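Local coordinates for Tol-Pal system protein TolB (Acinetobacter baumannii, PDB 7MX5) that probably serves as the periplasmic beta-propeller component of the Tol-Pal system, which is thought to support outer membrane invagination during division and outer membrane integrity, at residues Asn237-Tyr241 / Arg252-Gly258; Met359-Arg365 / Glu391-Trp397; Glu366-Leu372 / Asn384-Glu388. All blocks are in the same frame, centred on the assembly; numbering follows the deposited sequence.

Contact 1: Asn237-Tyr241 / Arg252-Gly258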
ATOM      1  N   ASN A 237      30.304   2.985  -6.868  1.00 90.96           N
ATOM      2  CA  ASN A 237      29.048   3.690  -6.673  1.00 83.17           C
ATOM      3  C   ASN A 237      27.867   2.905  -7.238  1.00 76.51           C
ATOM      4  O   ASN A 237      27.991   2.231  -8.266  1.00 70.67           O
ATOM      5  CB  ASN A 237      29.107   5.069  -7.338  1.00 84.59           C
ATOM      6  CG  ASN A 237      30.479   5.705  -7.228  1.00 90.57           C
ATOM      7  OD1 ASN A 237      31.401   5.349  -7.961  1.00 95.43           O
ATOM      8  ND2 ASN A 237      30.623   6.645  -6.301  1.00 91.45           N
ATOM      9  N   PRO A 238      26.704   2.982  -6.586  1.00 74.50           N
ATOM     10  CA  PRO A 238      25.544   2.203  -7.037  1.00 75.39           C
ATOM     11  C   PRO A 238      25.125   2.587  -8.446  1.00 66.86           C
ATOM     12  O   PRO A 238      25.282   3.732  -8.871  1.00 74.34           O
ATOM     13  CB  PRO A 238      24.458   2.560  -6.015  1.00 75.02           C
ATOM     14  CG  PRO A 238      25.212   3.071  -4.820  1.00 71.39           C
ATOM     15  CD  PRO A 238      26.389   3.790  -5.397  1.00 68.87           C
ATOM     16  N   GLU A 239      24.591   1.606  -9.173  1.00 56.09           N
ATOM     17  CA  GLU A 239      24.129   1.791 -10.541  1.00 57.86           C
ATOM     18  C   GLU A 239      22.856   0.984 -10.753  1.00 56.98           C
ATOM     19  O   GLU A 239      22.610  -0.013 -10.069  1.00 50.27           O
ATOM     20  CB  GLU A 239      25.194   1.367 -11.566  1.00 55.22           C
ATOM     21  CG  GLU A 239      25.963   2.515 -12.198  1.00 69.98           C
ATOM     22  CD  GLU A 239      27.402   2.157 -12.501  1.00 80.74           C
ATOM     23  OE1 GLU A 239      27.750   0.963 -12.405  1.00 89.28           O
ATOM     24  OE2 GLU A 239      28.186   3.067 -12.837  1.00 82.87           O
ATOM     25  N   ILE A 240      22.049   1.419 -11.718  1.00 54.95           N
ATOM     26  CA  ILE A 240      20.790   0.754 -12.038  1.00 50.73           C
ATOM     27  C   ILE A 240      21.032  -0.271 -13.138  1.00 51.20           C
ATOM     28  O   ILE A 240      21.666   0.032 -14.156  1.00 53.80           O
ATOM     29  CB  ILE A 240      19.716   1.770 -12.460  1.00 49.96           C
ATOM     30  CG1 ILE A 240      19.258   2.598 -11.259  1.00 44.70           C
ATOM     31  CG2 ILE A 240      18.528   1.064 -13.100  1.00 40.18           C
ATOM     32  CD1 ILE A 240      19.497   4.079 -11.421  1.00 59.20           C
ATOM     33  N   TYR A 241      20.525  -1.482 -12.933  1.00 54.20           N
ATOM     34  CA  TYR A 241      20.610  -2.562 -13.903  1.00 53.73           C
ATOM     35  C   TYR A 241      19.210  -3.066 -14.220  1.00 48.21           C
ATOM     36  O   TYR A 241      18.320  -3.050 -13.365  1.00 52.58           O
ATOM     37  CB  TYR A 241      21.461  -3.718 -13.368  1.00 63.79           C
ATOM     38  CG  TYR A 241      22.923  -3.390 -13.183  1.00 65.62           C
ATOM     39  CD1 TYR A 241      23.377  -2.788 -12.017  1.00 58.79           C
ATOM     40  CD2 TYR A 241      23.847  -3.664 -14.181  1.00 72.72           C
ATOM     41  CE1 TYR A 241      24.713  -2.481 -11.846  1.00 64.73           C
ATOM     42  CE2 TYR A 241      25.186  -3.367 -14.013  1.00 68.59           C
ATOM     43  CZ  TYR A 241      25.612  -2.769 -12.849  1.00 75.11           C
ATOM     44  OH  TYR A 241      26.944  -2.466 -12.688  1.00 80.94           O
ATOM     45  N   ARG A 252      23.683  -2.775 -17.758  1.00 72.57           N
ATOM     46  CA  ARG A 252      23.492  -1.576 -16.956  1.00 73.31           C
ATOM     47  C   ARG A 252      22.858  -0.440 -17.755  1.00 70.59           C
ATOM     48  O   ARG A 252      22.844  -0.439 -18.988  1.00 67.72           O
ATOM     49  CB  ARG A 252      24.825  -1.122 -16.367  1.00 71.40           C
ATOM     50  CG  ARG A 252      25.819  -0.582 -17.365  1.00 69.07           C
ATOM     51  CD  ARG A 252      26.750   0.388 -16.672  1.00 72.68           C
ATOM     52  NE  ARG A 252      26.107   1.678 -16.461  1.00 81.43           N
ATOM     53  CZ  ARG A 252      26.352   2.760 -17.186  1.00 83.60           C
ATOM     54  NH1 ARG A 252      27.245   2.749 -18.162  1.00 78.46           N
ATOM     55  NH2 ARG A 252      25.685   3.881 -16.924  1.00 83.86           N
ATOM     56  N   MET A 253      22.336   0.545 -17.018  1.00 67.51           N
ATOM     57  CA  MET A 253      21.588   1.635 -17.630  1.00 68.72           C
ATOM     58  C   MET A 253      22.086   3.025 -17.240  1.00 71.71           C
ATOM     59  O   MET A 253      22.488   3.793 -18.119  1.00 83.26           O
ATOM     60  CB  MET A 253      20.097   1.504 -17.304  1.00 65.29           C
ATOM     61  CG  MET A 253      19.614   0.070 -17.161  1.00 71.93           C
ATOM     62  SD  MET A 253      18.984  -0.572 -18.725  1.00 60.51           S
ATOM     63  CE  MET A 253      17.296   0.007 -18.658  1.00 61.59           C
ATOM     64  N   THR A 254      22.011   3.391 -15.965  1.00 73.17           N
ATOM     65  CA  THR A 254      22.330   4.783 -15.662  1.00 79.41           C
ATOM     66  C   THR A 254      23.324   5.279 -14.615  1.00 88.82           C
ATOM     67  O   THR A 254      24.524   5.389 -14.871  1.00 97.16           O
ATOM     68  CB  THR A 254      21.037   5.614 -15.403  1.00 67.36           C
ATOM     69  OG1 THR A 254      19.874   4.929 -15.891  1.00 70.35           O
ATOM     70  CG2 THR A 254      21.134   6.976 -16.075  1.00 64.87           C
ATOM     71  N   ASN A 255      22.795   5.578 -13.435  1.00 76.68           N
ATOM     72  CA  ASN A 255      23.559   6.292 -12.421  1.00 85.48           C
ATOM     73  C   ASN A 255      24.812   5.959 -11.630  1.00 87.12           C
ATOM     74  O   ASN A 255      24.789   5.194 -10.685  1.00 85.41           O
ATOM     75  CB  ASN A 255      22.618   7.030 -11.512  1.00 77.21           C
ATOM     76  CG  ASN A 255      22.635   8.480 -11.794  1.00 73.39           C
ATOM     77  OD1 ASN A 255      22.803   9.291 -10.909  1.00 71.18           O
ATOM     78  ND2 ASN A 255      22.534   8.814 -13.049  1.00 70.65           N
ATOM     79  N   ASP A 256      25.910   6.597 -12.018  1.00 85.32           N
ATOM     80  CA  ASP A 256      27.115   6.485 -11.212  1.00 89.00           C
ATOM     81  C   ASP A 256      27.339   7.829 -10.522  1.00 95.06           C
ATOM     82  O   ASP A 256      28.297   8.550 -10.809  1.00 90.55           O
ATOM     83  CB  ASP A 256      28.298   6.100 -12.121  1.00 89.55           C
ATOM     84  CG  ASP A 256      29.541   5.697 -11.352  1.00 96.10           C
ATOM     85  OD1 ASP A 256      29.753   6.198 -10.229  1.00 96.68           O
ATOM     86  OD2 ASP A 256      30.322   4.883 -11.888  1.00 98.79           O
ATOM     87  N   SER A 257      26.430   8.178  -9.607  1.00 81.91           N
ATOM     88  CA  SER A 257      26.322   9.548  -9.116  1.00 85.53           C
ATOM     89  C   SER A 257      26.771   9.745  -7.673  1.00 92.95           C
ATOM     90  O   SER A 257      26.701  10.873  -7.173  1.00 85.86           O
ATOM     91  CB  SER A 257      24.881  10.049  -9.263  1.00 76.97           C
ATOM     92  OG  SER A 257      23.983   9.261  -8.502  1.00 80.70           O
ATOM     93  N   GLY A 258      27.217   8.697  -6.987  1.00102.88           N
ATOM     94  CA  GLY A 258      27.769   8.855  -5.657  1.00101.81           C
ATOM     95  C   GLY A 258      26.786   8.744  -4.511  1.00104.15           C
ATOM     96  O   GLY A 258      27.190   8.920  -3.354  1.00107.27           O
TER

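Contact 2: Met359-Arg365 / Glu391-Trp397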
ATOM      1  N   MET A 359      -4.579   6.252  -1.361  1.00 35.59           N
ATOM      2  CA  MET A 359      -3.830   6.068  -0.129  1.00 29.57           C
ATOM      3  C   MET A 359      -2.345   5.934  -0.440  1.00 33.67           C
ATOM      4  O   MET A 359      -1.945   5.700  -1.584  1.00 33.04           O
ATOM      5  CB  MET A 359      -4.313   4.826   0.633  1.00 37.79           C
ATOM      6  CG  MET A 359      -5.682   4.967   1.280  1.00 39.41           C
ATOM      7  SD  MET A 359      -5.695   6.116   2.665  1.00 49.56           S
ATOM      8  CE  MET A 359      -7.442   6.155   3.055  1.00 40.84           C
ATOM      9  N   VAL A 360      -1.528   6.083   0.597  1.00 28.41           N
ATOM     10  CA  VAL A 360      -0.085   5.893   0.485  1.00 29.65           C
ATOM     11  C   VAL A 360       0.438   5.427   1.837  1.00 38.96           C
ATOM     12  O   VAL A 360       0.041   5.947   2.884  1.00 36.16           O
ATOM     13  CB  VAL A 360       0.625   7.180   0.010  1.00 29.12           C
ATOM     14  CG1 VAL A 360       0.311   8.345   0.931  1.00 36.98           C
ATOM     15  CG2 VAL A 360       2.129   6.962  -0.086  1.00 39.06           C
ATOM     16  N   VAL A 361       1.317   4.431   1.811  1.00 36.09           N
ATOM     17  CA  VAL A 361       1.917   3.888   3.023  1.00 27.73           C
ATOM     18  C   VAL A 361       3.399   4.238   3.029  1.00 30.63           C
ATOM     19  O   VAL A 361       4.050   4.311   1.980  1.00 30.44           O
ATOM     20  CB  VAL A 361       1.699   2.362   3.136  1.00 32.92           C
ATOM     21  CG1 VAL A 361       2.433   1.623   2.026  1.00 23.83           C
ATOM     22  CG2 VAL A 361       2.127   1.851   4.509  1.00 35.85           C
ATOM     23  N   TYR A 362       3.927   4.480   4.226  1.00 23.43           N
ATOM     24  CA  TYR A 362       5.329   4.834   4.393  1.00 29.20           C
ATOM     25  C   TYR A 362       5.748   4.495   5.813  1.00 32.19           C
ATOM     26  O   TYR A 362       4.912   4.326   6.705  1.00 32.57           O
ATOM     27  CB  TYR A 362       5.578   6.318   4.090  1.00 28.05           C
ATOM     28  CG  TYR A 362       4.831   7.268   5.000  1.00 28.91           C
ATOM     29  CD1 TYR A 362       3.476   7.514   4.819  1.00 27.70           C
ATOM     30  CD2 TYR A 362       5.481   7.918   6.041  1.00 38.43           C
ATOM     31  CE1 TYR A 362       2.790   8.379   5.649  1.00 42.23           C
ATOM     32  CE2 TYR A 362       4.803   8.786   6.876  1.00 37.26           C
ATOM     33  CZ  TYR A 362       3.458   9.013   6.674  1.00 37.31           C
ATOM     34  OH  TYR A 362       2.776   9.874   7.504  1.00 48.25           O
ATOM     35  N   ALA A 363       7.059   4.394   6.012  1.00 34.47           N
ATOM     36  CA  ALA A 363       7.634   4.072   7.310  1.00 35.15           C
ATOM     37  C   ALA A 363       8.150   5.343   7.970  1.00 35.94           C
ATOM     38  O   ALA A 363       8.858   6.134   7.336  1.00 29.48           O
ATOM     39  CB  ALA A 363       8.763   3.051   7.169  1.00 31.61           C
ATOM     40  N   THR A 364       7.795   5.536   9.236  1.00 37.37           N
ATOM     41  CA  THR A 364       8.214   6.710   9.991  1.00 38.83           C
ATOM     42  C   THR A 364       8.346   6.318  11.458  1.00 36.40           C
ATOM     43  O   THR A 364       8.223   5.143  11.819  1.00 33.38           O
ATOM     44  CB  THR A 364       7.226   7.868   9.790  1.00 37.92           C
ATOM     45  OG1 THR A 364       7.650   8.999  10.562  1.00 43.66           O
ATOM     46  CG2 THR A 364       5.830   7.458  10.226  1.00 31.16           C
ATOM     47  N   ARG A 365       8.600   7.311  12.308  1.00 42.83           N
ATOM     48  CA  ARG A 365       8.752   7.091  13.741  1.00 42.46           C
ATOM     49  C   ARG A 365       7.975   8.155  14.498  1.00 35.46           C
ATOM     50  O   ARG A 365       8.148   9.351  14.247  1.00 55.02           O
ATOM     51  CB  ARG A 365      10.228   7.124  14.159  1.00 39.92           C
ATOM     52  CG  ARG A 365      11.048   5.948  13.655  1.00 38.86           C
ATOM     53  CD  ARG A 365      12.535   6.202  13.833  1.00 52.90           C
ATOM     54  NE  ARG A 365      13.346   5.145  13.239  1.00 61.82           N
ATOM     55  CZ  ARG A 365      14.669   5.096  13.293  1.00 47.14           C
ATOM     56  NH1 ARG A 365      15.371   6.033  13.909  1.00 50.72           N
ATOM     57  NH2 ARG A 365      15.305   4.082  12.713  1.00 44.43           N
ATOM     58  N   GLU A 391      10.855  -1.788  14.905  1.00 38.03           N
ATOM     59  CA  GLU A 391      10.424  -0.833  13.897  1.00 45.23           C
ATOM     60  C   GLU A 391       9.955  -1.567  12.649  1.00 38.76           C
ATOM     61  O   GLU A 391      10.357  -2.701  12.378  1.00 38.27           O
ATOM     62  CB  GLU A 391      11.548   0.151  13.534  1.00 39.74           C
ATOM     63  CG  GLU A 391      12.743  -0.493  12.851  1.00 47.74           C
ATOM     64  CD  GLU A 391      13.867   0.491  12.596  1.00 48.87           C
ATOM     65  OE1 GLU A 391      13.583   1.702  12.479  1.00 51.02           O
ATOM     66  OE2 GLU A 391      15.035   0.055  12.511  1.00 56.54           O
ATOM     67  N   VAL A 392       9.090  -0.898  11.891  1.00 34.66           N
ATOM     68  CA  VAL A 392       8.564  -1.405  10.628  1.00 38.37           C
ATOM     69  C   VAL A 392       9.143  -0.557   9.506  1.00 33.80           C
ATOM     70  O   VAL A 392       9.098   0.678   9.568  1.00 42.51           O
ATOM     71  CB  VAL A 392       7.027  -1.375  10.602  1.00 42.86           C
ATOM     72  CG1 VAL A 392       6.491  -2.513   9.752  1.00 33.72           C
ATOM     73  CG2 VAL A 392       6.473  -1.444  12.017  1.00 44.08           C
ATOM     74  N   ARG A 393       9.688  -1.214   8.484  1.00 34.21           N
ATOM     75  CA  ARG A 393      10.399  -0.517   7.423  1.00 39.75           C
ATOM     76  C   ARG A 393      10.010  -1.075   6.062  1.00 30.07           C
ATOM     77  O   ARG A 393       9.574  -2.222   5.934  1.00 33.05           O
ATOM     78  CB  ARG A 393      11.922  -0.619   7.600  1.00 36.96           C
ATOM     79  CG  ARG A 393      12.413  -0.318   9.006  1.00 46.96           C
ATOM     80  CD  ARG A 393      12.604   1.172   9.203  1.00 33.85           C
ATOM     81  NE  ARG A 393      13.285   1.781   8.068  1.00 36.86           N
ATOM     82  CZ  ARG A 393      14.542   2.201   8.089  1.00 49.42           C
ATOM     83  NH1 ARG A 393      15.286   2.099   9.179  1.00 48.53           N
ATOM     84  NH2 ARG A 393      15.067   2.735   6.990  1.00 48.16           N
ATOM     85  N   GLU A 394      10.179  -0.231   5.043  1.00 33.62           N
ATOM     86  CA  GLU A 394      10.076  -0.574   3.628  1.00 28.37           C
ATOM     87  C   GLU A 394       8.756  -1.254   3.284  1.00 31.33           C
ATOM     88  O   GLU A 394       8.749  -2.434   2.908  1.00 32.59           O
ATOM     89  CB  GLU A 394      11.251  -1.468   3.227  1.00 35.50           C
ATOM     90  CG  GLU A 394      12.471  -0.699   2.746  1.00 37.67           C
ATOM     91  CD  GLU A 394      13.738  -1.533   2.767  1.00 43.67           C
ATOM     92  OE1 GLU A 394      13.822  -2.473   3.587  1.00 33.06           O
ATOM     93  OE2 GLU A 394      14.651  -1.249   1.964  1.00 39.78           O
ATOM     94  N   PRO A 395       7.628  -0.556   3.382  1.00 27.99           N
ATOM     95  CA  PRO A 395       6.353  -1.159   2.987  1.00 31.55           C
ATOM     96  C   PRO A 395       6.192  -1.188   1.475  1.00 26.80           C
ATOM     97  O   PRO A 395       6.799  -0.410   0.736  1.00 35.96           O
ATOM     98  CB  PRO A 395       5.315  -0.237   3.634  1.00 41.19           C
ATOM     99  CG  PRO A 395       5.984   1.091   3.659  1.00 33.97           C
ATOM    100  CD  PRO A 395       7.454   0.821   3.880  1.00 32.88           C
ATOM    101  N   ALA A 396       5.351  -2.115   1.020  1.00 31.16           N
ATOM    102  CA  ALA A 396       5.063  -2.255  -0.405  1.00 32.81           C
ATOM    103  C   ALA A 396       3.627  -2.738  -0.555  1.00 37.53           C
ATOM    104  O   ALA A 396       3.332  -3.905  -0.275  1.00 31.38           O
ATOM    105  CB  ALA A 396       6.040  -3.217  -1.076  1.00 27.82           C
ATOM    106  N   TRP A 397       2.744  -1.843  -0.988  1.00 34.44           N
ATOM    107  CA  TRP A 397       1.345  -2.197  -1.193  1.00 30.24           C
ATOM    108  C   TRP A 397       1.207  -3.096  -2.415  1.00 34.51           C
ATOM    109  O   TRP A 397       1.692  -2.764  -3.500  1.00 32.05           O
ATOM    110  CB  TRP A 397       0.504  -0.934  -1.365  1.00 36.25           C
ATOM    111  CG  TRP A 397      -0.900  -1.048  -0.848  1.00 42.53           C
ATOM    112  CD1 TRP A 397      -1.789  -2.053  -1.100  1.00 33.78           C
ATOM    113  CD2 TRP A 397      -1.579  -0.116   0.003  1.00 33.04           C
ATOM    114  NE1 TRP A 397      -2.977  -1.805  -0.456  1.00 39.40           N
ATOM    115  CE2 TRP A 397      -2.874  -0.622   0.229  1.00 36.20           C
ATOM    116  CE3 TRP A 397      -1.216   1.096   0.599  1.00 32.94           C
ATOM    117  CZ2 TRP A 397      -3.808   0.041   1.023  1.00 43.39           C
ATOM    118  CZ3 TRP A 397      -2.144   1.754   1.387  1.00 33.36           C
ATOM    119  CH2 TRP A 397      -3.424   1.224   1.592  1.00 39.76           C
TER

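Contact 3: Glu366-Leu372 / Asn384-Glu388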
ATOM      1  N   GLU A 366       7.123   7.716  15.421  1.00 49.90           N
ATOM      2  CA  GLU A 366       6.348   8.607  16.276  1.00 43.27           C
ATOM      3  C   GLU A 366       6.582   8.196  17.720  1.00 46.82           C
ATOM      4  O   GLU A 366       6.337   7.041  18.083  1.00 48.99           O
ATOM      5  CB  GLU A 366       4.858   8.553  15.929  1.00 45.48           C
ATOM      6  CG  GLU A 366       4.099   9.831  16.237  1.00 57.39           C
ATOM      7  CD  GLU A 366       2.737   9.867  15.574  1.00 57.59           C
ATOM      8  OE1 GLU A 366       2.687   9.876  14.326  1.00 60.39           O
ATOM      9  OE2 GLU A 366       1.719   9.883  16.297  1.00 56.39           O
ATOM     10  N   GLY A 367       7.050   9.133  18.535  1.00 41.15           N
ATOM     11  CA  GLY A 367       7.463   8.773  19.880  1.00 50.04           C
ATOM     12  C   GLY A 367       8.688   7.882  19.812  1.00 46.13           C
ATOM     13  O   GLY A 367       9.648   8.166  19.088  1.00 51.28           O
ATOM     14  N   ASN A 368       8.661   6.785  20.564  1.00 41.99           N
ATOM     15  CA  ASN A 368       9.720   5.788  20.522  1.00 44.33           C
ATOM     16  C   ASN A 368       9.381   4.619  19.606  1.00 40.64           C
ATOM     17  O   ASN A 368      10.134   3.641  19.559  1.00 52.88           O
ATOM     18  CB  ASN A 368      10.020   5.278  21.933  1.00 40.33           C
ATOM     19  CG  ASN A 368       8.882   4.457  22.512  1.00 49.81           C
ATOM     20  OD1 ASN A 368       7.732   4.582  22.089  1.00 41.32           O
ATOM     21  ND2 ASN A 368       9.200   3.610  23.484  1.00 43.29           N
ATOM     22  N   ARG A 369       8.273   4.701  18.876  1.00 41.52           N
ATOM     23  CA  ARG A 369       7.765   3.591  18.082  1.00 39.47           C
ATOM     24  C   ARG A 369       8.181   3.746  16.625  1.00 42.46           C
ATOM     25  O   ARG A 369       8.059   4.833  16.050  1.00 46.61           O
ATOM     26  CB  ARG A 369       6.240   3.512  18.178  1.00 35.04           C
ATOM     27  CG  ARG A 369       5.715   2.993  19.506  1.00 44.34           C
ATOM     28  CD  ARG A 369       4.337   2.373  19.342  1.00 51.97           C
ATOM     29  NE  ARG A 369       3.354   3.343  18.874  1.00 58.66           N
ATOM     30  CZ  ARG A 369       2.043   3.210  19.017  1.00 55.50           C
ATOM     31  NH1 ARG A 369       1.516   2.154  19.613  1.00 59.17           N
ATOM     32  NH2 ARG A 369       1.240   4.161  18.547  1.00 50.41           N
ATOM     33  N   GLY A 370       8.674   2.659  16.037  1.00 33.88           N
ATOM     34  CA  GLY A 370       8.842   2.587  14.600  1.00 39.70           C
ATOM     35  C   GLY A 370       7.604   1.975  13.978  1.00 39.72           C
ATOM     36  O   GLY A 370       7.253   0.834  14.293  1.00 47.40           O
ATOM     37  N   LEU A 371       6.924   2.717  13.107  1.00 32.69           N
ATOM     38  CA  LEU A 371       5.592   2.332  12.668  1.00 37.09           C
ATOM     39  C   LEU A 371       5.422   2.592  11.178  1.00 33.94           C
ATOM     40  O   LEU A 371       6.205   3.308  10.548  1.00 32.64           O
ATOM     41  CB  LEU A 371       4.515   3.089  13.454  1.00 34.19           C
ATOM     42  CG  LEU A 371       4.634   4.615  13.504  1.00 42.80           C
ATOM     43  CD1 LEU A 371       3.862   5.273  12.369  1.00 40.51           C
ATOM     44  CD2 LEU A 371       4.157   5.139  14.846  1.00 51.91           C
ATOM     45  N   LEU A 372       4.368   1.998  10.625  1.00 40.23           N
ATOM     46  CA  LEU A 372       3.885   2.314   9.290  1.00 29.00           C
ATOM     47  C   LEU A 372       2.732   3.302   9.399  1.00 43.28           C
ATOM     48  O   LEU A 372       1.915   3.219  10.321  1.00 37.81           O
ATOM     49  CB  LEU A 372       3.416   1.056   8.556  1.00 32.56           C
ATOM     50  CG  LEU A 372       4.458   0.037   8.094  1.00 32.82           C
ATOM     51  CD1 LEU A 372       3.829  -0.949   7.121  1.00 29.24           C
ATOM     52  CD2 LEU A 372       5.661   0.724   7.465  1.00 33.44           C
ATOM     53  N   ASN A 384      -2.347   4.753  11.347  1.00 45.01           N
ATOM     54  CA  ASN A 384      -1.092   4.298  11.926  1.00 43.01           C
ATOM     55  C   ASN A 384      -1.102   2.788  12.108  1.00 47.32           C
ATOM     56  O   ASN A 384      -2.089   2.212  12.579  1.00 36.53           O
ATOM     57  CB  ASN A 384      -0.823   4.984  13.266  1.00 49.58           C
ATOM     58  CG  ASN A 384      -0.296   6.394  13.098  1.00 43.21           C
ATOM     59  OD1 ASN A 384       0.368   6.705  12.110  1.00 40.42           O
ATOM     60  ND2 ASN A 384      -0.588   7.257  14.064  1.00 43.76           N
ATOM     61  N   LEU A 385       0.009   2.154  11.731  1.00 39.86           N
ATOM     62  CA  LEU A 385       0.223   0.718  11.901  1.00 49.50           C
ATOM     63  C   LEU A 385       1.469   0.505  12.756  1.00 43.74           C
ATOM     64  O   LEU A 385       2.524   0.107  12.245  1.00 39.03           O
ATOM     65  CB  LEU A 385       0.372   0.011  10.554  1.00 46.68           C
ATOM     66  CG  LEU A 385      -0.863  -0.324   9.711  1.00 47.08           C
ATOM     67  CD1 LEU A 385      -1.785  -1.279  10.457  1.00 45.30           C
ATOM     68  CD2 LEU A 385      -1.612   0.924   9.264  1.00 51.60           C
ATOM     69  N   PRO A 386       1.388   0.768  14.058  1.00 45.48           N
ATOM     70  CA  PRO A 386       2.558   0.585  14.918  1.00 46.86           C
ATOM     71  C   PRO A 386       2.824  -0.882  15.219  1.00 50.08           C
ATOM     72  O   PRO A 386       1.937  -1.735  15.169  1.00 54.40           O
ATOM     73  CB  PRO A 386       2.194   1.345  16.201  1.00 52.53           C
ATOM     74  CG  PRO A 386       0.912   2.060  15.918  1.00 47.45           C
ATOM     75  CD  PRO A 386       0.252   1.342  14.796  1.00 40.26           C
ATOM     76  N   SER A 387       4.084  -1.157  15.531  1.00 52.27           N
ATOM     77  CA  SER A 387       4.498  -2.465  16.005  1.00 53.65           C
ATOM     78  C   SER A 387       4.513  -2.485  17.529  1.00 58.75           C
ATOM     79  O   SER A 387       4.633  -1.450  18.188  1.00 57.52           O
ATOM     80  CB  SER A 387       5.881  -2.824  15.460  1.00 58.57           C
ATOM     81  OG  SER A 387       6.225  -4.162  15.777  1.00 58.54           O
ATOM     82  N   GLU A 388       4.376  -3.688  18.089  1.00 64.37           N
ATOM     83  CA  GLU A 388       4.489  -3.831  19.535  1.00 66.65           C
ATOM     84  C   GLU A 388       5.927  -3.644  19.998  1.00 69.66           C
ATOM     85  O   GLU A 388       6.162  -3.144  21.105  1.00 72.47           O
ATOM     86  CB  GLU A 388       3.961  -5.196  19.974  1.00 85.65           C
ATOM     87  CG  GLU A 388       2.452  -5.330  19.886  1.00 78.66           C
ATOM     88  CD  GLU A 388       1.882  -6.234  20.960  1.00 83.45           C
ATOM     89  OE1 GLU A 388       2.507  -6.350  22.037  1.00 88.16           O
ATOM     90  OE2 GLU A 388       0.810  -6.832  20.730  1.00 85.49           O
TER

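Contact 1: Asn237-Tyr241 / Arg252-Gly258
Met-253 N donates to Ile-240 O over 3.0 Å, the hydrogen bond between these segments, where strand 249-252 ends and the chain leaves one four-stranded propeller blade for the next. The bond follows directly on the antiparallel, non-hydrogen-bonded pair of Tyr-241 with Arg-252. On the face bearing that pair, the Arg-252 chain sets off against the tyrosine ring: CB lies 3.3 Å from Tyr-241 CE2, and the ring and guanidinium planes stand 83° apart. With chi1 at 69°, CG of Arg-252 is wedged between its own backbone N and carbonyl carbon, and a bend at chi3 curls the chain back so that NH2 reaches Thr-254 O at 2.8 Å. This bond inside the connecting segment ties the arginine head to the backbone just beyond the strand. The Glu-239 carboxylate may feel the arginine's charge, but its oxygen lies well out of the guanidinium plane and no N-H points at it.

Ile-240 turns toward the connection, its CG2 4.3 Å from Met-253 CG. Both side chains also rest on Phe-272, so the pair lies between its own blade and strand 271-276 of the next. The amide of Asn-255, less surely placed in the model, appears to bond through OD1 to Ser-276 OG. Farther along, the carboxylates of Glu-239 and Asp-256 come close together and would be expected to repel if both are charged. Their planes are 80° apart, with Glu-239 OE2 3.0 Å from Asp-256 OD2.

Contact 2: Met359-Arg365 / Glu391-Trp397
Glu-391 OE1 is held by two arginines at the exposed end of a contact between propeller blades, where strand 359-366 of one sheet faces strand 391-397 of the next. Arg-365 NH2 donates over 2.9 Å to the syn lone pair of Glu-391 OE1, which lies 23° out of the arginine's own plane, with an N-H...O angle of 145°. Arg-393 NH1 adds a longer salt bridge from within its own strand. The reach comes from an Arg-365 chain extended from CG to NE and a Glu-391 chain extended beyond CG. The two arginine heads come within 4.1 Å, NH2 of Arg-365 to NH1 of Arg-393, around the shared carboxylate, and Arg-393 has its stronger partner in Glu-349.

Inward the contact turns apolar. The strands run antiparallel, 171° apart, with their axes 6.0 Å from each other, and the pairs between them are mostly side chain to side chain. Ala-363 CB sits 3.4 Å from Val-392 O, beside the nearest CA pair, Ala-363 with Arg-393. Val-361 and Pro-395 slide past one another in opposite directions, both methyls of the valine lying against CB and CG of the proline ring. Strand 391-397 pairs with strand 135-141, so the C-terminal strand completes the sheet begun near the propeller's start. At the far end the six-membered ring of Trp-397 meets Met-359 and Val-361, its CH2 3.8 Å from Met-359 CB.

Contact 3: Glu366-Leu372 / Asn384-Glu388
Arg-369 leaves its backbone with CG anti to the carbonyl carbon (chi1 -73°) and then bends at chi3 (-62°), which puts one face of its guanidinium over the CB-CG edge of Pro-386. Pro-386 CB sits over the centre of the group, 3.4 Å from Arg-369 CZ, in the beta hairpin of strands 369-376 and 382-386, the outer part of a propeller blade. With that face against the proline, the arginine sends NH2 on, beyond the hairpin, to a salt bridge with Glu-6 in the N-terminal strand that extends this sheet.

Deeper in the hairpin, Leu-372 and Leu-385 make an antiparallel hydrogen-bonded pair. Leu-385 N gives a nearly straight bond to Leu-372 O at 2.6 Å, while Leu-372 N returns one of 3.1 Å to Leu-385 O, approaching from above the carbonyl plane. The short strand segments run antiparallel but strongly twisted, their directions 133° apart. On the face of this pair the two CB atoms touch, and Leu-372 packs on Val-392 and Pro-395 of the neighbouring sheet.

Leu-371 points to the other face, where its CB comes 3.5 Å from Pro-386 CA. The amide of Asn-384 stands beside this leucine, and Asn-384 OD1 takes a hydrogen bond from Ser-373 OG. A type II' turn from Glu-366 to Arg-369 links strand 369-376 to the strand before it. Glu-366 and Arg-369 close the turn with two reciprocal backbone bonds, Arg-369 N to Glu-366 O and Glu-366 N to Arg-369 O, each 3.1 Å.

How the contacts relate
Contacts 2 and 3 are both buried and lie side by side, their centres about 10 Å apart, and both use the sheet in which strands 359-366 and 369-376 are neighbours. Contact 2 sets strand 359-366 of this sheet against strand 391-397 of the next, and contact 3, between strands of the one sheet, lies inside that chain loop. Val-392 bridges them, its CG1 3.7 Å from Leu-372 CG. Contact 3 has paired backbone bonds as well as packing; contact 2 has side-chain packing and a salt bridge. Contact 1 is a surface contact, about 25 Å from contact 2 between centres, at a connection between blades, where charged and amide groups outnumber apolar ones.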